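PDB 2VSE: mosquitocidal toxin, which probably kills mosquito larvae by ADP-ribosylating target proteins through an enzymatic domain that is joined to four ricin-B-like lectin domains. Local coordinates for residues I215-W220 with V267-E272; I196-I201 with I408-Y413. All blocks are in the same frame, centred on the assembly; numbering follows the deposited sequence.

Contact 1. Residues I215-W220 with V267-E272; sequences ISKVFW and VIQNSE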
# COMPACT_ATOMS: atom_id res chain seq x y z
N ILE A 215 -0.82 31.05 -13.33
CA ILE A 215 -0.98 29.66 -13.75
C ILE A 215 -2.14 29.07 -12.96
O ILE A 215 -2.16 29.11 -11.73
CB ILE A 215 0.29 28.83 -13.54
CG1 ILE A 215 1.41 29.36 -14.44
CG2 ILE A 215 0.02 27.37 -13.84
CD1 ILE A 215 2.76 28.75 -14.17
N SER A 216 -3.12 28.55 -13.69
CA SER A 216 -4.36 28.11 -13.11
C SER A 216 -4.20 26.83 -12.27
O SER A 216 -3.44 25.93 -12.62
CB SER A 216 -5.41 27.93 -14.21
OG SER A 216 -5.15 26.74 -14.95
N LYS A 217 -4.93 26.79 -11.15
CA LYS A 217 -4.99 25.64 -10.27
C LYS A 217 -6.31 24.95 -10.55
O LYS A 217 -7.34 25.61 -10.64
CB LYS A 217 -4.95 26.08 -8.81
CG LYS A 217 -3.80 27.00 -8.43
CD LYS A 217 -3.38 26.78 -6.99
CE LYS A 217 -2.11 27.54 -6.64
NZ LYS A 217 -2.38 28.71 -5.78
N VAL A 218 -6.30 23.63 -10.69
CA VAL A 218 -7.55 22.90 -10.86
C VAL A 218 -7.69 21.68 -9.97
O VAL A 218 -6.76 20.91 -9.79
CB VAL A 218 -7.94 22.61 -12.37
CG1 VAL A 218 -6.85 23.00 -13.35
CG2 VAL A 218 -8.43 21.17 -12.57
N PHE A 219 -8.88 21.56 -9.37
CA PHE A 219 -9.25 20.43 -8.55
C PHE A 219 -9.58 19.24 -9.45
O PHE A 219 -10.53 19.28 -10.24
CB PHE A 219 -10.44 20.79 -7.64
CG PHE A 219 -10.08 21.70 -6.50
CD1 PHE A 219 -9.29 21.24 -5.46
CD2 PHE A 219 -10.53 23.01 -6.47
CE1 PHE A 219 -8.95 22.06 -4.40
CE2 PHE A 219 -10.19 23.85 -5.41
CZ PHE A 219 -9.40 23.38 -4.38
N TRP A 220 -8.78 18.20 -9.33
CA TRP A 220 -8.89 17.00 -10.14
C TRP A 220 -10.11 16.14 -9.78
O TRP A 220 -10.50 16.05 -8.62
CB TRP A 220 -7.61 16.18 -9.97
CG TRP A 220 -7.58 14.89 -10.70
CD1 TRP A 220 -7.16 14.69 -11.98
CD2 TRP A 220 -7.96 13.61 -10.20
NE1 TRP A 220 -7.27 13.37 -12.32
CE2 TRP A 220 -7.75 12.68 -11.24
CE3 TRP A 220 -8.46 13.16 -8.97
CZ2 TRP A 220 -8.03 11.31 -11.09
CZ3 TRP A 220 -8.74 11.80 -8.82
CH2 TRP A 220 -8.52 10.90 -9.87
N VAL A 267 -5.10 32.45 -1.87
CA VAL A 267 -6.52 32.66 -1.99
C VAL A 267 -7.22 31.34 -1.78
O VAL A 267 -6.56 30.29 -1.73
CB VAL A 267 -6.88 33.22 -3.39
CG1 VAL A 267 -6.32 34.64 -3.57
CG2 VAL A 267 -6.38 32.29 -4.48
N ILE A 268 -8.53 31.38 -1.62
CA ILE A 268 -9.33 30.17 -1.64
C ILE A 268 -9.71 29.92 -3.10
O ILE A 268 -10.35 30.76 -3.71
CB ILE A 268 -10.58 30.29 -0.75
CG1 ILE A 268 -10.18 30.56 0.71
CG2 ILE A 268 -11.46 29.06 -0.87
CD1 ILE A 268 -9.22 29.53 1.35
N GLN A 269 -9.27 28.79 -3.65
CA GLN A 269 -9.60 28.41 -5.03
C GLN A 269 -11.10 28.19 -5.15
O GLN A 269 -11.70 27.65 -4.23
CB GLN A 269 -8.86 27.13 -5.44
CG GLN A 269 -7.37 27.26 -5.61
CD GLN A 269 -6.99 28.35 -6.61
OE1 GLN A 269 -7.32 28.28 -7.80
NE2 GLN A 269 -6.29 29.37 -6.13
N ASN A 270 -11.69 28.60 -6.28
CA ASN A 270 -13.13 28.43 -6.53
C ASN A 270 -13.52 26.95 -6.54
O ASN A 270 -13.13 26.22 -7.45
CB ASN A 270 -13.56 29.03 -7.88
CG ASN A 270 -13.37 30.53 -7.96
OD1 ASN A 270 -13.00 31.18 -6.98
ND2 ASN A 270 -13.62 31.09 -9.14
N SER A 271 -14.28 26.53 -5.53
CA SER A 271 -14.80 25.16 -5.50
C SER A 271 -15.84 24.93 -4.41
O SER A 271 -16.27 25.87 -3.75
CB SER A 271 -13.67 24.13 -5.35
OG SER A 271 -14.06 22.90 -5.91
N GLU A 272 -16.24 23.68 -4.25
CA GLU A 272 -17.17 23.29 -3.21
C GLU A 272 -16.44 22.99 -1.91
O GLU A 272 -15.50 22.19 -1.89
CB GLU A 272 -17.98 22.08 -3.65
CG GLU A 272 -19.06 21.70 -2.68
CD GLU A 272 -19.80 20.48 -3.13
OE1 GLU A 272 -19.17 19.41 -3.22
OE2 GLU A 272 -21.00 20.60 -3.40
O HOH W 1 -6.20 29.70 -10.08
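Gln269 meets Phe219 and Lys217 in turn as its side chain runs outward, so a single residue touches both side chains that the strand turns toward the lectin. Its CB rests 3.5 Å from Phe219 CE2, approaching the ring obliquely. CG lies anti to the carbonyl carbon, and the bend at chi2 (-56°) carries the amide away from the phenyl ring toward Lys217. From CG onward the lysine is the neighbour: Gln269 CD lies 3.8 Å from Lys217 CB, and OE1 comes to 3.4 Å from the same carbon. NE2 ends near the far half of the lysine chain, 4.0 Å from Lys217 CD, and the two side chains cross at about a right angle. No direct hydrogen bond links the segments. Instead, a water donates to Gln269 OE1 over 2.9 Å and accepts a weak bond from the backbone N of Lys217. Strand 217-219 is an outer member of the mixed sheet of the ADP-ribosyltransferase-like domain, pairing in parallel with 190-196, while segment 267-272 leads into strand 271-277, the first of a ricin-B-type beta-trefoil. Alternation along the edge strand leaves Val218 facing away from the lectin. Ser271 CB shares this corner of the phenyl ring, 3.5 Å from Phe219 CD2, also obliquely, and Asn270 O lies near the ring plane at its edge. Beyond the contact, Lys410 of the neighbouring trefoil strand also packs on Phe219.

Contact 2. Residues I196-I201 with I408-Y413; sequences INPNFI and IEKTNY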
# COMPACT_ATOMS: atom_id res chain seq x y z
N ILE A 196 -4.69 19.89 -8.15
CA ILE A 196 -4.88 19.66 -6.72
C ILE A 196 -5.82 18.48 -6.55
O ILE A 196 -6.83 18.37 -7.26
CB ILE A 196 -5.42 20.92 -6.00
CG1 ILE A 196 -4.58 22.16 -6.37
CG2 ILE A 196 -5.45 20.72 -4.49
CD1 ILE A 196 -5.15 23.47 -5.88
N ASN A 197 -5.46 17.60 -5.60
CA ASN A 197 -6.14 16.33 -5.34
C ASN A 197 -7.08 16.44 -4.14
O ASN A 197 -6.63 16.44 -3.00
CB ASN A 197 -5.09 15.25 -5.06
CG ASN A 197 -5.71 13.89 -4.78
OD1 ASN A 197 -6.89 13.66 -5.04
ND2 ASN A 197 -4.91 12.98 -4.24
N PRO A 198 -8.40 16.51 -4.39
CA PRO A 198 -9.39 16.59 -3.31
C PRO A 198 -9.24 15.50 -2.25
O PRO A 198 -9.55 15.73 -1.08
CB PRO A 198 -10.72 16.43 -4.05
CG PRO A 198 -10.44 17.03 -5.37
CD PRO A 198 -9.05 16.56 -5.71
N ASN A 199 -8.75 14.34 -2.66
CA ASN A 199 -8.67 13.16 -1.81
C ASN A 199 -7.40 13.13 -0.94
O ASN A 199 -7.17 12.15 -0.22
CB ASN A 199 -8.81 11.89 -2.68
CG ASN A 199 -8.81 10.58 -1.86
OD1 ASN A 199 -9.56 10.41 -0.89
ND2 ASN A 199 -7.98 9.64 -2.29
N PHE A 200 -6.60 14.19 -0.99
CA PHE A 200 -5.43 14.30 -0.13
C PHE A 200 -5.84 14.16 1.33
O PHE A 200 -6.89 14.63 1.73
CB PHE A 200 -4.71 15.64 -0.34
CG PHE A 200 -3.51 15.83 0.54
CD1 PHE A 200 -2.39 14.99 0.43
CD2 PHE A 200 -3.48 16.84 1.49
CE1 PHE A 200 -1.27 15.17 1.25
CE2 PHE A 200 -2.37 17.02 2.32
CZ PHE A 200 -1.25 16.18 2.19
N ILE A 201 -4.98 13.51 2.12
CA ILE A 201 -5.30 13.12 3.49
C ILE A 201 -5.77 14.26 4.41
O ILE A 201 -6.53 14.01 5.35
CB ILE A 201 -4.12 12.36 4.14
CG1 ILE A 201 -4.62 11.47 5.27
CG2 ILE A 201 -3.02 13.31 4.61
CD1 ILE A 201 -5.34 10.25 4.82
N ILE A 408 -11.89 25.83 6.34
CA ILE A 408 -12.48 25.74 5.01
C ILE A 408 -12.00 24.43 4.40
O ILE A 408 -10.86 24.33 3.94
CB ILE A 408 -12.07 26.94 4.13
CG1 ILE A 408 -12.51 28.25 4.79
CG2 ILE A 408 -12.69 26.82 2.73
CD1 ILE A 408 -11.99 29.50 4.13
N GLU A 409 -12.88 23.43 4.41
CA GLU A 409 -12.52 22.08 4.01
C GLU A 409 -13.06 21.71 2.64
O GLU A 409 -14.26 21.84 2.39
CB GLU A 409 -12.99 21.06 5.06
CG GLU A 409 -12.57 19.64 4.74
CD GLU A 409 -13.08 18.59 5.73
OE1 GLU A 409 -12.92 18.77 6.96
OE2 GLU A 409 -13.61 17.56 5.25
N LYS A 410 -12.17 21.25 1.76
CA LYS A 410 -12.55 20.82 0.42
C LYS A 410 -13.40 19.56 0.48
O LYS A 410 -13.03 18.60 1.15
CB LYS A 410 -11.30 20.57 -0.44
CG LYS A 410 -11.59 19.99 -1.83
CD LYS A 410 -12.29 21.01 -2.73
CE LYS A 410 -12.93 20.36 -3.96
NZ LYS A 410 -14.38 20.02 -3.75
N THR A 411 -14.54 19.56 -0.20
CA THR A 411 -15.37 18.36 -0.22
C THR A 411 -14.70 17.36 -1.12
O THR A 411 -14.09 17.73 -2.12
CB THR A 411 -16.81 18.62 -0.70
OG1 THR A 411 -16.78 19.29 -1.97
CG2 THR A 411 -17.58 19.47 0.31
N ASN A 412 -14.82 16.09 -0.74
CA ASN A 412 -14.14 15.00 -1.41
C ASN A 412 -14.95 13.71 -1.27
O ASN A 412 -15.30 13.32 -0.17
CB ASN A 412 -12.73 14.85 -0.83
CG ASN A 412 -12.10 13.53 -1.16
OD1 ASN A 412 -12.00 13.15 -2.33
ND2 ASN A 412 -11.64 12.82 -0.14
N TYR A 413 -15.22 13.05 -2.40
CA TYR A 413 -16.15 11.94 -2.42
C TYR A 413 -15.53 10.62 -2.85
O TYR A 413 -15.89 9.56 -2.32
CB TYR A 413 -17.35 12.27 -3.32
CG TYR A 413 -18.02 13.56 -2.91
CD1 TYR A 413 -18.87 13.60 -1.80
CD2 TYR A 413 -17.77 14.74 -3.60
CE1 TYR A 413 -19.47 14.77 -1.41
CE2 TYR A 413 -18.36 15.92 -3.20
CZ TYR A 413 -19.21 15.93 -2.11
OH TYR A 413 -19.81 17.10 -1.72
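Asn412 lays its side-chain amide against the backbone of a tight turn, with Pro198 O 3.4 Å from its CG and Asn199 CA 3.4 Å from its OD1. The same amide makes the one direct hydrogen bond between the segments, from Asn412 ND2 to Asn199 OD1 (3.3 Å, 159° at the hydrogen). The donor lies in the carbonyl plane on a lone pair of OD1, although the two amide planes are 41° apart. A chi1 of 163° sets Asn412 CG opposite its backbone N and beside the carbonyl carbon, which points the amide at the turn. That turn, type I from Asn197 to Phe200, follows strand 190-196 of the ADP-ribosyltransferase-like domain, whereas Asn412 comes just after strand 406-410, which closes the first lectin beta-trefoil. An Asx turn braces the loop from within: Asn197 OD1 accepts from Asn199 N at 3.1 Å, the donor standing well above its carbonyl plane. Pro198 adds an apolar touch, its CB 4.3 Å from Lys410 CG, while Lys410 curls back so that NZ gives a 2.8 Å bond to Thr411 O and a further bond to Glu272 O. Asn199 OD1 also receives a hydrogen bond from Arg503, which belongs to the next lectin domain.

How the contacts relate
The centres of contact 1 and contact 2 lie about 11 Å apart on one interface between the enzymatic domain and the first lectin trefoil. Along the chain the order is 196-201, 215-220, 267-272, 408-413, so contact 1 is nested within the loop that contact 2 closes. On the enzyme side, Val218 O and Ile196 N probably hydrogen-bond (2.8 Å), while on the lectin side strands 271-277 and 406-410 are antiparallel neighbours in one sheet. Glu272 OE1 reaches Thr411 OG1 at 2.7 Å, a probable hydrogen bond. In these two contacts the chain's entry to and exit from the trefoil, around its first and last strands, both lie against the enzymatic domain.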